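Local coordinates for nitrite oxidoreductase subunit A (Kuenenia stuttgartiensis, PDB 7B04), which is the molybdenum-containing subunit of a nitrite oxidoreductase, a member of the molybdopterin oxidoreductase family that carries an iron/sulfur cluster and two MD1 groups, at residues 960-965 against 1011-1016; 973-978 against 1003-1008. All blocks are in the same frame, centred on the assembly; numbering follows the deposited sequence.

Contact 1: residues 960-965 against 1011-1016; sequences HPQAAR and YPYNCT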
loop_
_atom_site.group_PDB
_atom_site.type_symbol
_atom_site.label_atom_id
_atom_site.label_comp_id
_atom_site.label_asym_id
_atom_site.label_seq_id
_atom_site.Cartn_x
_atom_site.Cartn_y
_atom_site.Cartn_z
ATOM N N HIS B 960 3.178 -14.561 -16.640
ATOM C CA HIS B 960 2.073 -15.404 -17.069
ATOM C C HIS B 960 2.423 -16.879 -16.876
ATOM O O HIS B 960 3.561 -17.285 -17.139
ATOM C CB HIS B 960 1.735 -15.127 -18.535
ATOM C CG HIS B 960 0.495 -15.816 -19.010
ATOM N ND1 HIS B 960 0.502 -17.098 -19.515
ATOM C CD2 HIS B 960 -0.794 -15.402 -19.055
ATOM C CE1 HIS B 960 -0.727 -17.444 -19.853
ATOM N NE2 HIS B 960 -1.533 -16.432 -19.583
ATOM N N PRO B 961 1.476 -17.700 -16.403
ATOM C CA PRO B 961 1.799 -19.116 -16.134
ATOM C C PRO B 961 2.368 -19.852 -17.334
ATOM O O PRO B 961 3.351 -20.592 -17.194
ATOM C CB PRO B 961 0.449 -19.696 -15.689
ATOM C CG PRO B 961 -0.313 -18.527 -15.169
ATOM C CD PRO B 961 0.090 -17.368 -16.030
ATOM N N GLN B 962 1.771 -19.675 -18.515
ATOM C CA GLN B 962 2.288 -20.343 -19.705
ATOM C C GLN B 962 3.701 -19.874 -20.019
ATOM O O GLN B 962 4.558 -20.676 -20.412
ATOM C CB GLN B 962 1.362 -20.100 -20.896
ATOM C CG GLN B 962 1.744 -20.882 -22.144
ATOM C CD GLN B 962 1.720 -22.382 -21.919
ATOM O OE1 GLN B 962 2.767 -23.019 -21.791
ATOM N NE2 GLN B 962 0.524 -22.956 -21.868
ATOM N N ALA B 963 3.959 -18.573 -19.867
ATOM C CA ALA B 963 5.294 -18.045 -20.127
ATOM C C ALA B 963 6.334 -18.733 -19.254
ATOM O O ALA B 963 7.377 -19.175 -19.746
ATOM C CB ALA B 963 5.311 -16.534 -19.903
ATOM N N ALA B 964 6.049 -18.871 -17.959
ATOM C CA ALA B 964 7.002 -19.515 -17.060
ATOM C C ALA B 964 7.151 -20.998 -17.376
ATOM O O ALA B 964 8.257 -21.546 -17.294
ATOM C CB ALA B 964 6.576 -19.308 -15.609
ATOM N N ARG B 965 6.049 -21.668 -17.729
ATOM C CA ARG B 965 6.120 -23.088 -18.061
ATOM C C ARG B 965 6.972 -23.335 -19.297
ATOM O O ARG B 965 7.656 -24.362 -19.385
ATOM C CB ARG B 965 4.717 -23.655 -18.277
ATOM C CG ARG B 965 3.954 -23.964 -17.003
ATOM C CD ARG B 965 2.749 -24.832 -17.312
ATOM N NE ARG B 965 1.800 -24.137 -18.177
ATOM C CZ ARG B 965 0.712 -23.510 -17.744
ATOM N NH1 ARG B 965 0.424 -23.492 -16.450
ATOM N NH2 ARG B 965 -0.092 -22.901 -18.606
ATOM N N TYR B 1011 -1.865 -11.067 -16.710
ATOM C CA TYR B 1011 -0.925 -10.424 -17.611
ATOM C C TYR B 1011 -0.849 -11.161 -18.943
ATOM O O TYR B 1011 -1.045 -12.379 -19.002
ATOM C CB TYR B 1011 0.470 -10.372 -16.979
ATOM C CG TYR B 1011 0.570 -9.346 -15.881
ATOM C CD1 TYR B 1011 0.953 -8.042 -16.160
ATOM C CD2 TYR B 1011 0.254 -9.672 -14.570
ATOM C CE1 TYR B 1011 1.036 -7.095 -15.161
ATOM C CE2 TYR B 1011 0.331 -8.732 -13.564
ATOM C CZ TYR B 1011 0.722 -7.445 -13.867
ATOM O OH TYR B 1011 0.801 -6.501 -12.873
ATOM N N PRO B 1012 -0.570 -10.438 -20.024
ATOM C CA PRO B 1012 -0.304 -11.098 -21.304
ATOM C C PRO B 1012 1.008 -11.866 -21.269
ATOM O O PRO B 1012 1.851 -11.683 -20.386
ATOM C CB PRO B 1012 -0.246 -9.937 -22.303
ATOM C CG PRO B 1012 0.097 -8.748 -21.482
ATOM C CD PRO B 1012 -0.534 -8.971 -20.138
ATOM N N TYR B 1013 1.159 -12.755 -22.253
ATOM C CA TYR B 1013 2.312 -13.649 -22.306
ATOM C C TYR B 1013 3.628 -12.881 -22.251
ATOM O O TYR B 1013 4.541 -13.242 -21.498
ATOM C CB TYR B 1013 2.240 -14.492 -23.582
ATOM C CG TYR B 1013 3.331 -15.533 -23.717
ATOM C CD1 TYR B 1013 3.168 -16.807 -23.191
ATOM C CD2 TYR B 1013 4.519 -15.243 -24.377
ATOM C CE1 TYR B 1013 4.157 -17.762 -23.319
ATOM C CE2 TYR B 1013 5.516 -16.191 -24.504
ATOM C CZ TYR B 1013 5.330 -17.448 -23.971
ATOM O OH TYR B 1013 6.316 -18.400 -24.092
ATOM N N ASN B 1014 3.743 -11.811 -23.041
ATOM C CA ASN B 1014 4.998 -11.086 -23.199
ATOM C C ASN B 1014 5.157 -9.929 -22.223
ATOM O O ASN B 1014 5.886 -8.977 -22.523
ATOM C CB ASN B 1014 5.131 -10.581 -24.635
ATOM C CG ASN B 1014 5.169 -11.705 -25.645
ATOM O OD1 ASN B 1014 4.240 -11.881 -26.431
ATOM N ND2 ASN B 1014 6.252 -12.473 -25.632
ATOM N N CYS B 1015 4.540 -9.987 -21.047
ATOM C CA CYS B 1015 4.599 -8.857 -20.130
ATOM C C CYS B 1015 4.812 -9.354 -18.712
ATOM O O CYS B 1015 4.069 -10.214 -18.228
ATOM C CB CYS B 1015 3.324 -8.009 -20.202
ATOM S SG CYS B 1015 3.352 -6.542 -19.144
ATOM N N THR B 1016 5.825 -8.799 -18.058
ATOM C CA THR B 1016 6.184 -9.128 -16.691
ATOM C C THR B 1016 6.137 -7.857 -15.857
ATOM O O THR B 1016 6.298 -6.749 -16.374
ATOM C CB THR B 1016 7.580 -9.758 -16.617
ATOM O OG1 THR B 1016 8.557 -8.799 -17.039
ATOM C CG2 THR B 1016 7.660 -10.979 -17.523
#

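Contact 2: residues 973-978 against 1003-1008; sequences DYVYVD and LRAKYN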
loop_
_atom_site.group_PDB
_atom_site.type_symbol
_atom_site.label_atom_id
_atom_site.label_comp_id
_atom_site.label_asym_id
_atom_site.label_seq_id
_atom_site.Cartn_x
_atom_site.Cartn_y
_atom_site.Cartn_z
ATOM N N ASP B 973 9.401 -20.126 -7.881
ATOM C CA ASP B 973 10.820 -20.326 -8.127
ATOM C C ASP B 973 11.539 -18.987 -8.251
ATOM O O ASP B 973 10.955 -17.979 -8.655
ATOM C CB ASP B 973 11.034 -21.140 -9.404
ATOM C CG ASP B 973 10.577 -22.578 -9.265
ATOM O OD1 ASP B 973 10.574 -23.095 -8.127
ATOM O OD2 ASP B 973 10.236 -23.196 -10.294
ATOM N N TYR B 974 12.822 -18.988 -7.902
ATOM C CA TYR B 974 13.675 -17.829 -8.119
ATOM C C TYR B 974 14.109 -17.782 -9.583
ATOM O O TYR B 974 14.396 -18.818 -10.189
ATOM C CB TYR B 974 14.895 -17.896 -7.198
ATOM C CG TYR B 974 14.598 -17.585 -5.743
ATOM C CD1 TYR B 974 14.527 -16.272 -5.298
ATOM C CD2 TYR B 974 14.399 -18.602 -4.816
ATOM C CE1 TYR B 974 14.262 -15.978 -3.973
ATOM C CE2 TYR B 974 14.133 -18.316 -3.488
ATOM C CZ TYR B 974 14.065 -17.003 -3.073
ATOM O OH TYR B 974 13.800 -16.711 -1.754
ATOM N N VAL B 975 14.124 -16.574 -10.154
ATOM C CA VAL B 975 14.404 -16.359 -11.570
ATOM C C VAL B 975 15.381 -15.194 -11.728
ATOM O O VAL B 975 15.328 -14.209 -10.980
ATOM C CB VAL B 975 13.100 -16.116 -12.365
ATOM C CG1 VAL B 975 12.214 -17.370 -12.351
ATOM C CG2 VAL B 975 12.330 -14.942 -11.783
ATOM N N TYR B 976 16.187 -15.251 -12.758
ATOM C CA TYR B 976 17.079 -14.112 -13.015
ATOM C C TYR B 976 16.354 -13.201 -13.995
ATOM O O TYR B 976 15.629 -13.714 -14.811
ATOM C CB TYR B 976 18.384 -14.639 -13.591
ATOM C CG TYR B 976 19.342 -15.241 -12.599
ATOM C CD1 TYR B 976 20.024 -14.456 -11.698
ATOM C CD2 TYR B 976 19.608 -16.591 -12.603
ATOM C CE1 TYR B 976 20.922 -15.005 -10.808
ATOM C CE2 TYR B 976 20.510 -17.155 -11.726
ATOM C CZ TYR B 976 21.171 -16.357 -10.825
ATOM O OH TYR B 976 22.061 -16.904 -9.957
ATOM N N VAL B 977 16.447 -11.887 -13.817
ATOM C CA VAL B 977 15.851 -10.941 -14.798
ATOM C C VAL B 977 17.033 -10.263 -15.461
ATOM O O VAL B 977 17.614 -9.391 -14.847
ATOM C CB VAL B 977 14.956 -9.897 -14.126
ATOM C CG1 VAL B 977 13.551 -9.907 -14.694
ATOM C CG2 VAL B 977 14.943 -10.074 -12.624
ATOM N N ASP B 978 17.286 -10.594 -16.715
ATOM C CA ASP B 978 18.487 -10.078 -17.398
ATOM C C ASP B 978 18.046 -9.212 -18.569
ATOM O O ASP B 978 17.055 -9.531 -19.196
ATOM C CB ASP B 978 19.408 -11.230 -17.784
ATOM C CG ASP B 978 20.131 -11.847 -16.607
ATOM O OD1 ASP B 978 20.017 -13.053 -16.422
ATOM O OD2 ASP B 978 20.803 -11.122 -15.896
ATOM N N LEU B 1003 15.019 -12.685 -8.288
ATOM C CA LEU B 1003 13.837 -12.626 -7.447
ATOM C C LEU B 1003 12.917 -13.802 -7.755
ATOM O O LEU B 1003 13.097 -14.531 -8.737
ATOM C CB LEU B 1003 13.133 -11.281 -7.623
ATOM C CG LEU B 1003 12.201 -11.097 -8.818
ATOM C CD1 LEU B 1003 11.567 -9.725 -8.703
ATOM C CD2 LEU B 1003 12.919 -11.257 -10.153
ATOM N N ARG B 1004 11.910 -13.961 -6.901
ATOM C CA ARG B 1004 10.912 -15.008 -7.058
ATOM C C ARG B 1004 9.894 -14.654 -8.133
ATOM O O ARG B 1004 9.554 -13.486 -8.338
ATOM C CB ARG B 1004 10.175 -15.251 -5.742
ATOM C CG ARG B 1004 10.921 -16.113 -4.742
ATOM C CD ARG B 1004 10.005 -16.451 -3.583
ATOM N NE ARG B 1004 10.650 -17.200 -2.507
ATOM C CZ ARG B 1004 10.693 -18.526 -2.430
ATOM N NH1 ARG B 1004 10.145 -19.270 -3.381
ATOM N NH2 ARG B 1004 11.292 -19.110 -1.400
ATOM N N ALA B 1005 9.386 -15.688 -8.796
ATOM C CA ALA B 1005 8.374 -15.559 -9.829
ATOM C C ALA B 1005 7.002 -15.881 -9.252
ATOM O O ALA B 1005 6.862 -16.738 -8.376
ATOM C CB ALA B 1005 8.673 -16.490 -11.007
ATOM N N LYS B 1006 5.986 -15.180 -9.750
ATOM C CA LYS B 1006 4.616 -15.346 -9.281
ATOM C C LYS B 1006 3.704 -15.528 -10.482
ATOM O O LYS B 1006 3.683 -14.681 -11.381
ATOM C CB LYS B 1006 4.167 -14.141 -8.451
ATOM C CG LYS B 1006 2.686 -14.154 -8.104
ATOM C CD LYS B 1006 2.243 -12.865 -7.431
ATOM C CE LYS B 1006 0.731 -12.837 -7.252
ATOM N NZ LYS B 1006 0.248 -11.566 -6.645
ATOM N N TYR B 1007 2.950 -16.625 -10.494
ATOM C CA TYR B 1007 1.972 -16.845 -11.551
ATOM C C TYR B 1007 0.835 -15.846 -11.406
ATOM O O TYR B 1007 0.181 -15.788 -10.360
ATOM C CB TYR B 1007 1.425 -18.270 -11.502
ATOM C CG TYR B 1007 2.345 -19.324 -12.071
ATOM C CD1 TYR B 1007 3.600 -18.992 -12.558
ATOM C CD2 TYR B 1007 1.951 -20.655 -12.127
ATOM C CE1 TYR B 1007 4.440 -19.957 -13.073
ATOM C CE2 TYR B 1007 2.786 -21.627 -12.643
ATOM C CZ TYR B 1007 4.029 -21.271 -13.116
ATOM O OH TYR B 1007 4.864 -22.234 -13.634
ATOM N N ASN B 1008 0.602 -15.057 -12.453
ATOM C CA ASN B 1008 -0.552 -14.165 -12.518
ATOM C C ASN B 1008 -1.048 -14.171 -13.958
ATOM O O ASN B 1008 -0.482 -13.479 -14.819
ATOM C CB ASN B 1008 -0.204 -12.752 -12.057
ATOM C CG ASN B 1008 -1.435 -11.897 -11.817
ATOM O OD1 ASN B 1008 -2.565 -12.338 -12.027
ATOM N ND2 ASN B 1008 -1.220 -10.663 -11.374
#

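Contact 1: residues 960-965 against 1011-1016
Tyr-1013 lays one face of its ring against Ala-963, in a region where a short helix, 961-966, sits beside the beta turn that leads into strand 1015-1018 of a mixed sheet in this molybdopterin oxidoreductase. The methyl CB of Ala-963 makes a CH-pi contact over that face, 4.1 Å from the ring centroid and displaced toward the rim, while CE1 of Tyr-1013 comes to 3.4 Å from Ala-963 CA. Its CG is anti to the backbone N (chi1 -176°), and the far end of the side chain, which leaves from the type I turn of Pro-1012 to Cys-1015, comes close to the helix. Beyond it, the phenol OH bonds to Asp-966 OD2, so the tyrosine spans from the turn to the helix's last residue. Gln-962 adds its CG, 4.1 Å from Tyr-1013 CE1. No hydrogen bond joins the two segments. His-960 precedes the helix as its N-cap: its ND1 accepts from Gln-962 N at 3.0 Å, a bent bond whose donor is tilted 33° out of the imidazole plane. CB of His-960 packs near Tyr-1013 CA. The edge of the same imidazole turns to the turn's approach, where its CD2 lies 3.0 Å from Tyr-1011 O.

Contact 2: residues 973-978 against 1003-1008
The ring of Tyr-974 and the guanidinium of Arg-1004 lie partly over one another, their planes 42° apart. Over one face of the phenol ring sits Arg-1004 CG, offset toward the rim and 3.6 Å from the ring centroid in a CH-pi contact; over the centre of one guanidinium face lies Tyr-974 CE2. From CG the arginine chain runs extended to NE (chi3 -176°), following the ring toward its hydroxyl end. Glu-954 takes both polar ends, with a salt bridge from Arg-1004 NE and a hydrogen bond from the Tyr-974 hydroxyl, and Asp-946 receives Arg-1004 NH2. Beneath this pair, strands 974-978 and 1003-1007 of the mixed sheet pair in antiparallel register over two bridges, although the N-to-C directions of the two segments make an angle of 106°. Tyr-974 and Arg-1004 form the non-hydrogen-bonded pair; Val-975 and Leu-1003 form the hydrogen-bonded one, with Val-975 N to Leu-1003 O at 2.7 Å and Leu-1003 N to Val-975 O at 3.1 Å. Ala-1005 N adds a hydrogen bond to Asp-973 O at 2.8 Å. On the face that carries Val-975 and Leu-1003, Val-975 CG1 meets Ala-1005 CB at 3.9 Å. Leu-1003 CD2 lies 3.4 Å from Val-977 CG2.

In the fold
Both contacts reach the same mixed sheet, and contact 2 is nested in the chain loop that contact 1 closes. All the touching residues of contact 2 are buried, and it joins two strands by backbone hydrogen bonds, with a charged cluster on one side and aliphatic packing on the other. Contact 1, partly buried, sets a helix beside a turn through ring and methyl packing; at its edge His-960 packs on Asn-153 of subunit B, and the side chain of Tyr-1011 is about 5 Å from a bound MD1. Tyr-1007 directly connects the two: its CE1 is 3.4 Å from Ala-964 CB, on helix 961-966. The neighbouring Lys-1006 and Asn-1008 bond to subunit B.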